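Glucose-6-phosphate isomerase (Chlamydia trachomatis D/UW-3/CX, PDB 6OTU) catalyses the reversible isomerisation of glucose-6-phosphate to fructose-6-phosphate. Local coordinates at residues Phe169-Ser174 against Leu464-Ala469; Ser271-Val276 against Glu292-Ala297. All blocks are in the same frame, centred on the assembly; numbering follows the deposited sequence.

Interaction 1. Residues Phe169-Ser174 against Leu464-Ala469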
ATOM      1  N   PHE A 169       7.928   7.583  11.727  1.00 36.41           N
ATOM      2  CA  PHE A 169       8.377   8.229  10.496  1.00 37.73           C
ATOM      3  C   PHE A 169       7.732   9.597  10.297  1.00 39.10           C
ATOM      4  O   PHE A 169       8.326  10.466   9.650  1.00 37.12           O
ATOM      5  CB  PHE A 169       8.123   7.325   9.289  1.00 34.98           C
ATOM      6  CG  PHE A 169       9.041   6.141   9.242  1.00 40.02           C
ATOM      7  CD1 PHE A 169      10.295   6.241   8.657  1.00 36.03           C
ATOM      8  CD2 PHE A 169       8.675   4.938   9.832  1.00 30.76           C
ATOM      9  CE1 PHE A 169      11.149   5.145   8.640  1.00 39.63           C
ATOM     10  CE2 PHE A 169       9.530   3.843   9.812  1.00 30.65           C
ATOM     11  CZ  PHE A 169      10.757   3.945   9.222  1.00 30.99           C
ATOM     12  N   ALA A 170       6.538   9.820  10.848  1.00 36.70           N
ATOM     13  CA  ALA A 170       5.925  11.140  10.705  1.00 33.75           C
ATOM     14  C   ALA A 170       6.743  12.200  11.426  1.00 32.30           C
ATOM     15  O   ALA A 170       6.878  13.331  10.944  1.00 32.83           O
ATOM     16  CB  ALA A 170       4.498  11.129  11.244  1.00 34.41           C
ATOM     17  N   MET A 171       7.291  11.848  12.579  1.00 32.00           N
ATOM     18  CA  MET A 171       7.998  12.797  13.419  1.00 38.49           C
ATOM     19  C   MET A 171       9.487  12.848  13.139  1.00 43.61           C
ATOM     20  O   MET A 171      10.151  13.788  13.605  1.00 47.69           O
ATOM     21  CB  MET A 171       7.791  12.445  14.891  1.00 33.26           C
ATOM     22  CG  MET A 171       6.384  12.596  15.354  1.00 31.96           C
ATOM     23  SD  MET A 171       6.213  12.050  17.065  1.00 39.85           S
ATOM     24  CE  MET A 171       4.448  11.770  17.043  1.00 36.81           C
ATOM     25  N   GLN A 172      10.019  11.847  12.429  1.00 37.45           N
ATOM     26  CA  GLN A 172      11.453  11.765  12.173  1.00 34.81           C
ATOM     27  C   GLN A 172      12.016  13.062  11.587  1.00 40.43           C
ATOM     28  O   GLN A 172      13.143  13.443  11.904  1.00 39.51           O
ATOM     29  CB  GLN A 172      11.710  10.588  11.240  1.00 35.15           C
ATOM     30  CG  GLN A 172      13.122  10.083  11.174  1.00 37.05           C
ATOM     31  CD  GLN A 172      13.255   8.965  10.139  1.00 44.43           C
ATOM     32  OE1 GLN A 172      12.785   9.092   9.001  1.00 43.01           O
ATOM     33  NE2 GLN A 172      13.883   7.861  10.534  1.00 39.46           N
ATOM     34  N   GLY A 173      11.237  13.769  10.759  1.00 39.43           N
ATOM     35  CA  GLY A 173      11.735  14.968  10.111  1.00 34.62           C
ATOM     36  C   GLY A 173      11.746  16.204  10.984  1.00 35.84           C
ATOM     37  O   GLY A 173      12.428  17.180  10.650  1.00 35.77           O
ATOM     38  N   SER A 174      11.019  16.180  12.099  1.00 34.46           N
ATOM     39  CA  SER A 174      10.902  17.332  12.981  1.00 46.35           C
ATOM     40  C   SER A 174      11.807  17.258  14.200  1.00 48.06           C
ATOM     41  O   SER A 174      12.188  18.305  14.723  1.00 52.10           O
ATOM     42  CB  SER A 174       9.453  17.493  13.466  1.00 49.25           C
ATOM     43  OG  SER A 174       8.524  17.156  12.463  1.00 54.51           O
ATOM     44  N   LEU A 464       4.140  19.391   9.152  1.00 32.81           N
ATOM     45  CA  LEU A 464       4.040  18.167   9.922  1.00 31.04           C
ATOM     46  C   LEU A 464       4.923  18.289  11.158  1.00 39.64           C
ATOM     47  O   LEU A 464       6.073  18.726  11.075  1.00 38.39           O
ATOM     48  CB  LEU A 464       4.449  16.964   9.060  1.00 33.75           C
ATOM     49  CG  LEU A 464       4.344  15.549   9.651  1.00 33.73           C
ATOM     50  CD1 LEU A 464       2.958  15.276  10.232  1.00 30.10           C
ATOM     51  CD2 LEU A 464       4.709  14.493   8.619  1.00 35.29           C
ATOM     52  N   SER A 465       4.376  17.919  12.304  1.00 43.21           N
ATOM     53  CA  SER A 465       5.062  18.057  13.581  1.00 40.13           C
ATOM     54  C   SER A 465       4.544  16.960  14.500  1.00 38.38           C
ATOM     55  O   SER A 465       3.592  16.251  14.156  1.00 35.28           O
ATOM     56  CB  SER A 465       4.807  19.437  14.190  1.00 38.05           C
ATOM     57  OG  SER A 465       3.424  19.581  14.483  1.00 35.59           O
ATOM     58  N   PRO A 466       5.173  16.777  15.667  1.00 41.29           N
ATOM     59  CA  PRO A 466       4.572  15.858  16.656  1.00 43.19           C
ATOM     60  C   PRO A 466       3.116  16.180  16.952  1.00 40.36           C
ATOM     61  O   PRO A 466       2.267  15.283  16.929  1.00 33.89           O
ATOM     62  CB  PRO A 466       5.470  16.040  17.890  1.00 35.61           C
ATOM     63  CG  PRO A 466       6.802  16.381  17.316  1.00 38.39           C
ATOM     64  CD  PRO A 466       6.540  17.176  16.044  1.00 36.05           C
ATOM     65  N   ARG A 467       2.801  17.449  17.215  1.00 39.74           N
ATOM     66  CA  ARG A 467       1.425  17.827  17.535  1.00 35.20           C
ATOM     67  C   ARG A 467       0.484  17.508  16.377  1.00 39.41           C
ATOM     68  O   ARG A 467      -0.557  16.861  16.563  1.00 36.35           O
ATOM     69  CB  ARG A 467       1.360  19.316  17.883  1.00 36.20           C
ATOM     70  CG  ARG A 467      -0.041  19.764  18.223  1.00 39.81           C
ATOM     71  CD  ARG A 467      -0.105  21.160  18.815  1.00 44.92           C
ATOM     72  NE  ARG A 467      -1.493  21.493  19.136  1.00 47.71           N
ATOM     73  CZ  ARG A 467      -1.991  21.543  20.369  1.00 48.12           C
ATOM     74  NH1 ARG A 467      -1.211  21.304  21.425  1.00 45.72           N
ATOM     75  NH2 ARG A 467      -3.271  21.852  20.549  1.00 47.32           N
ATOM     76  N   ILE A 468       0.859  17.934  15.164  1.00 41.71           N
ATOM     77  CA  ILE A 468       0.020  17.723  13.989  1.00 39.44           C
ATOM     78  C   ILE A 468      -0.121  16.231  13.682  1.00 42.08           C
ATOM     79  O   ILE A 468      -1.201  15.766  13.292  1.00 32.41           O
ATOM     80  CB  ILE A 468       0.582  18.509  12.788  1.00 43.26           C
ATOM     81  CG1 ILE A 468       0.429  20.014  13.011  1.00 35.20           C
ATOM     82  CG2 ILE A 468      -0.107  18.084  11.495  1.00 33.55           C
ATOM     83  CD1 ILE A 468      -1.017  20.501  12.994  1.00 35.25           C
ATOM     84  N   ALA A 469       0.960  15.458  13.846  1.00 38.17           N
ATOM     85  CA  ALA A 469       0.857  14.005  13.719  1.00 38.20           C
ATOM     86  C   ALA A 469      -0.188  13.444  14.676  1.00 37.93           C
ATOM     87  O   ALA A 469      -1.006  12.600  14.288  1.00 34.51           O
ATOM     88  CB  ALA A 469       2.211  13.340  13.977  1.00 38.73           C
TER
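Met171 lays its thioether across the first turn of helix 466-487, its side chain crossing that of Pro466 obliquely. CG starts beside the backbone N, anti to the carbonyl carbon (chi1 -66°), and beyond it the chain runs extended. It passes over Pro466 CA from CG to CE, with Met171 CG 4.0 Å from that atom; Met171 SD also lies 4.1 Å from Pro466 CB, and the methyl Met171 CE reaches Ala469 CB at 4.1 Å. That same Ala469 methyl faces Ala170, the two CB atoms meeting at 4.2 Å beside the methionine. Next to them, Leu464 brings one branch against the helix. Leu464 CG, anti to its backbone N (chi1 -177°), itself lies 3.6 Å from Ala170 O, and the CD2 methyl of Leu464 sits 3.4 Å from the same oxygen, a van der Waals contact with a carbonyl whose hydrogen-bond partner is Gln410 NE2. Ser174 CB packs on Pro466 CD at 3.9 Å, while Ser174 OG gives a weak hydrogen bond to Leu464 O at 3.2 Å. The stronger partner of that hydroxyl is again Gln410 NE2, which also makes a weak bond to Leu464 O and so reaches both segments. Ser465 turns away from the contact, its OG accepting from Ile468 N in a nearly straight bond (168°) that N-caps the first turn of the helix on which Met171 packs. In the phosphoglucose isomerase fold this joins the C-terminal part of helix 162-172, which follows strand 151-155 of the five-stranded parallel sheet, to the start of helix 466-487, which follows strand 456-461 of the mixed sheet. Helix 287-303 packs against both through Phe293 and Glu292, and Phe406 of strand 401-406 lies against Leu464.

Interaction 2. Residues Ser271-Val276 against Glu292-Ala297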
ATOM      1  N   SER A 271      -3.958   2.252  19.668  1.00 31.68           N
ATOM      2  CA  SER A 271      -3.090   2.257  20.842  1.00 34.97           C
ATOM      3  C   SER A 271      -1.812   3.082  20.672  1.00 32.80           C
ATOM      4  O   SER A 271      -0.985   3.112  21.593  1.00 32.54           O
ATOM      5  CB  SER A 271      -2.743   0.814  21.230  1.00 35.56           C
ATOM      6  OG  SER A 271      -1.871   0.237  20.282  1.00 38.16           O
ATOM      7  N   ALA A 272      -1.635   3.763  19.535  1.00 33.12           N
ATOM      8  CA  ALA A 272      -0.402   4.514  19.305  1.00 35.56           C
ATOM      9  C   ALA A 272      -0.185   5.619  20.342  1.00 39.34           C
ATOM     10  O   ALA A 272       0.963   5.978  20.611  1.00 37.59           O
ATOM     11  CB  ALA A 272      -0.394   5.106  17.895  1.00 32.29           C
ATOM     12  N   THR A 273      -1.251   6.168  20.938  1.00 36.47           N
ATOM     13  CA  THR A 273      -1.086   7.179  21.985  1.00 40.14           C
ATOM     14  C   THR A 273      -0.897   6.582  23.379  1.00 44.15           C
ATOM     15  O   THR A 273      -0.711   7.342  24.339  1.00 33.45           O
ATOM     16  CB  THR A 273      -2.281   8.133  22.041  1.00 36.40           C
ATOM     17  OG1 THR A 273      -3.470   7.390  22.350  1.00 33.01           O
ATOM     18  CG2 THR A 273      -2.454   8.895  20.740  1.00 36.81           C
ATOM     19  N   SER A 274      -0.977   5.259  23.520  1.00 31.50           N
ATOM     20  CA  SER A 274      -0.681   4.604  24.783  1.00 31.72           C
ATOM     21  C   SER A 274       0.820   4.314  24.833  1.00 41.18           C
ATOM     22  O   SER A 274       1.596   4.797  24.001  1.00 40.29           O
ATOM     23  CB  SER A 274      -1.514   3.330  24.945  1.00 36.64           C
ATOM     24  OG  SER A 274      -1.069   2.304  24.075  1.00 31.26           O
ATOM     25  N   MET A 275       1.252   3.503  25.800  1.00 34.48           N
ATOM     26  CA  MET A 275       2.657   3.124  25.839  1.00 37.83           C
ATOM     27  C   MET A 275       3.080   2.268  24.642  1.00 43.56           C
ATOM     28  O   MET A 275       4.287   2.085  24.438  1.00 33.05           O
ATOM     29  CB  MET A 275       2.956   2.393  27.144  1.00 34.80           C
ATOM     30  CG  MET A 275       2.701   3.234  28.404  1.00 42.17           C
ATOM     31  SD  MET A 275       3.555   4.836  28.421  1.00 43.44           S
ATOM     32  CE  MET A 275       5.222   4.288  28.176  1.00 49.91           C
ATOM     33  N   VAL A 276       2.126   1.742  23.859  1.00 31.32           N
ATOM     34  CA  VAL A 276       2.454   1.047  22.617  1.00 35.79           C
ATOM     35  C   VAL A 276       3.286   1.945  21.700  1.00 34.46           C
ATOM     36  O   VAL A 276       4.282   1.504  21.104  1.00 35.83           O
ATOM     37  CB  VAL A 276       1.168   0.567  21.918  1.00 39.03           C
ATOM     38  CG1 VAL A 276       1.482   0.028  20.507  1.00 36.01           C
ATOM     39  CG2 VAL A 276       0.478  -0.478  22.764  1.00 30.88           C
ATOM     40  N   GLU A 292       3.839  16.298  23.251  1.00 40.81           N
ATOM     41  CA  GLU A 292       3.286  17.145  22.197  1.00 37.19           C
ATOM     42  C   GLU A 292       2.382  16.341  21.279  1.00 34.79           C
ATOM     43  O   GLU A 292       1.316  16.818  20.867  1.00 31.67           O
ATOM     44  CB  GLU A 292       4.405  17.795  21.390  1.00 34.40           C
ATOM     45  CG  GLU A 292       5.260  18.737  22.186  1.00 45.49           C
ATOM     46  CD  GLU A 292       6.365  19.339  21.351  1.00 61.49           C
ATOM     47  OE1 GLU A 292       7.174  20.114  21.911  1.00 67.78           O
ATOM     48  OE2 GLU A 292       6.423  19.033  20.134  1.00 64.27           O
ATOM     49  N   PHE A 293       2.806  15.120  20.942  1.00 35.14           N
ATOM     50  CA  PHE A 293       1.977  14.190  20.181  1.00 30.99           C
ATOM     51  C   PHE A 293       0.648  13.922  20.888  1.00 39.91           C
ATOM     52  O   PHE A 293      -0.409  13.906  20.243  1.00 34.00           O
ATOM     53  CB  PHE A 293       2.784  12.905  19.976  1.00 39.50           C
ATOM     54  CG  PHE A 293       1.990  11.707  19.528  1.00 33.37           C
ATOM     55  CD1 PHE A 293       1.394  11.671  18.275  1.00 34.50           C
ATOM     56  CD2 PHE A 293       1.917  10.581  20.334  1.00 32.03           C
ATOM     57  CE1 PHE A 293       0.705  10.533  17.832  1.00 32.36           C
ATOM     58  CE2 PHE A 293       1.225   9.455  19.923  1.00 34.38           C
ATOM     59  CZ  PHE A 293       0.614   9.426  18.656  1.00 31.50           C
ATOM     60  N   LEU A 294       0.682  13.714  22.218  1.00 34.49           N
ATOM     61  CA  LEU A 294      -0.551  13.502  22.978  1.00 34.85           C
ATOM     62  C   LEU A 294      -1.433  14.746  22.974  1.00 36.87           C
ATOM     63  O   LEU A 294      -2.661  14.636  22.859  1.00 31.48           O
ATOM     64  CB  LEU A 294      -0.247  13.088  24.430  1.00 31.64           C
ATOM     65  CG  LEU A 294       0.428  11.745  24.741  1.00 35.45           C
ATOM     66  CD1 LEU A 294       0.376  11.382  26.250  1.00 31.92           C
ATOM     67  CD2 LEU A 294      -0.124  10.605  23.862  1.00 32.74           C
ATOM     68  N   GLN A 295      -0.837  15.936  23.125  1.00 34.08           N
ATOM     69  CA  GLN A 295      -1.646  17.154  23.119  1.00 34.52           C
ATOM     70  C   GLN A 295      -2.364  17.336  21.785  1.00 39.17           C
ATOM     71  O   GLN A 295      -3.523  17.765  21.754  1.00 36.00           O
ATOM     72  CB  GLN A 295      -0.777  18.367  23.446  1.00 33.67           C
ATOM     73  CG  GLN A 295      -0.283  18.359  24.890  1.00 39.07           C
ATOM     74  CD  GLN A 295       0.760  19.430  25.169  1.00 49.00           C
ATOM     75  OE1 GLN A 295       1.661  19.676  24.361  1.00 46.36           O
ATOM     76  NE2 GLN A 295       0.644  20.072  26.327  1.00 53.31           N
ATOM     77  N   GLY A 296      -1.714  16.971  20.673  1.00 34.34           N
ATOM     78  CA  GLY A 296      -2.374  17.083  19.378  1.00 34.27           C
ATOM     79  C   GLY A 296      -3.579  16.168  19.252  1.00 39.42           C
ATOM     80  O   GLY A 296      -4.629  16.566  18.743  1.00 39.15           O
ATOM     81  N   ALA A 297      -3.447  14.932  19.722  1.00 30.81           N
ATOM     82  CA  ALA A 297      -4.582  14.017  19.734  1.00 37.39           C
ATOM     83  C   ALA A 297      -5.691  14.506  20.674  1.00 35.71           C
ATOM     84  O   ALA A 297      -6.868  14.567  20.290  1.00 35.15           O
ATOM     85  CB  ALA A 297      -4.101  12.621  20.119  1.00 30.45           C
TER
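Thr273 sets its methyl against the ring of Phe293, the two side chains crossing at about a right angle. Thr273 CG2 approaches the ring obliquely, 3.7 Å from Phe293 CZ, and also meets the methyl of Ala297, one turn further along the helix, with Thr273 CG2 to Ala297 CB at 4.1 Å. Leu294 packs on the same residue: its CD2 rests 3.8 Å from Thr273 CB and is closer still, 3.3 Å, to the backbone Thr273 O. The preceding carbonyl, Ala272 O, lies near the plane of the Phe293 ring and at its edge, 3.6 Å from Phe293 CE2, where the slightly positive ring hydrogens suit an oxygen. Phe293 CG is anti to the backbone N (chi1 165°), which puts CG on the side of the loop. The loop is a type I beta turn, Ser271 to Ser274, leading into helix 275-285, and helix 287-303 follows that helix almost at once, so the contact sets the turn ahead of the first helix against the second. The turn is held at Ser271 O, which accepts from both Ser274 N and Ser274 OG, the hydroxyl at 2.6 Å, in the carbonyl plane on a lone pair. Ser274 OG also caps the helix by accepting from Val276 N. The hydroxyl of Thr273 is engaged outside the pair, by Thr111 OG1 and Arg112 NH1, bonds consistent with the rotamer that turns CG2 to the ring. Around the pair, Met167 and Met171 of helix 162-172 and Leu473 of helix 466-487 pack on Phe293, while Trp114 and Val115 touch Leu294.

How the interactions relate
Both contacts are buried and lie side by side, their centres about 12 Å apart, and helices 162-172, 466-487 and 287-303 meet between them. Met171 CE of interaction 1 packs 3.3 Å from Phe293 CD1 of interaction 2, and the stem of Arg467 runs over Gly296. Interaction 1 joins elements far apart in sequence, linking helices that follow strands of different sheets; interaction 2 is local, between a turn and the second helix after it. Interaction 1 is mainly apolar side-chain packing, with a weak hydroxyl-to-carbonyl bond at its partly exposed serine end, whereas interaction 2 sets a threonine methyl and backbone carbonyls against a ring and a leucine.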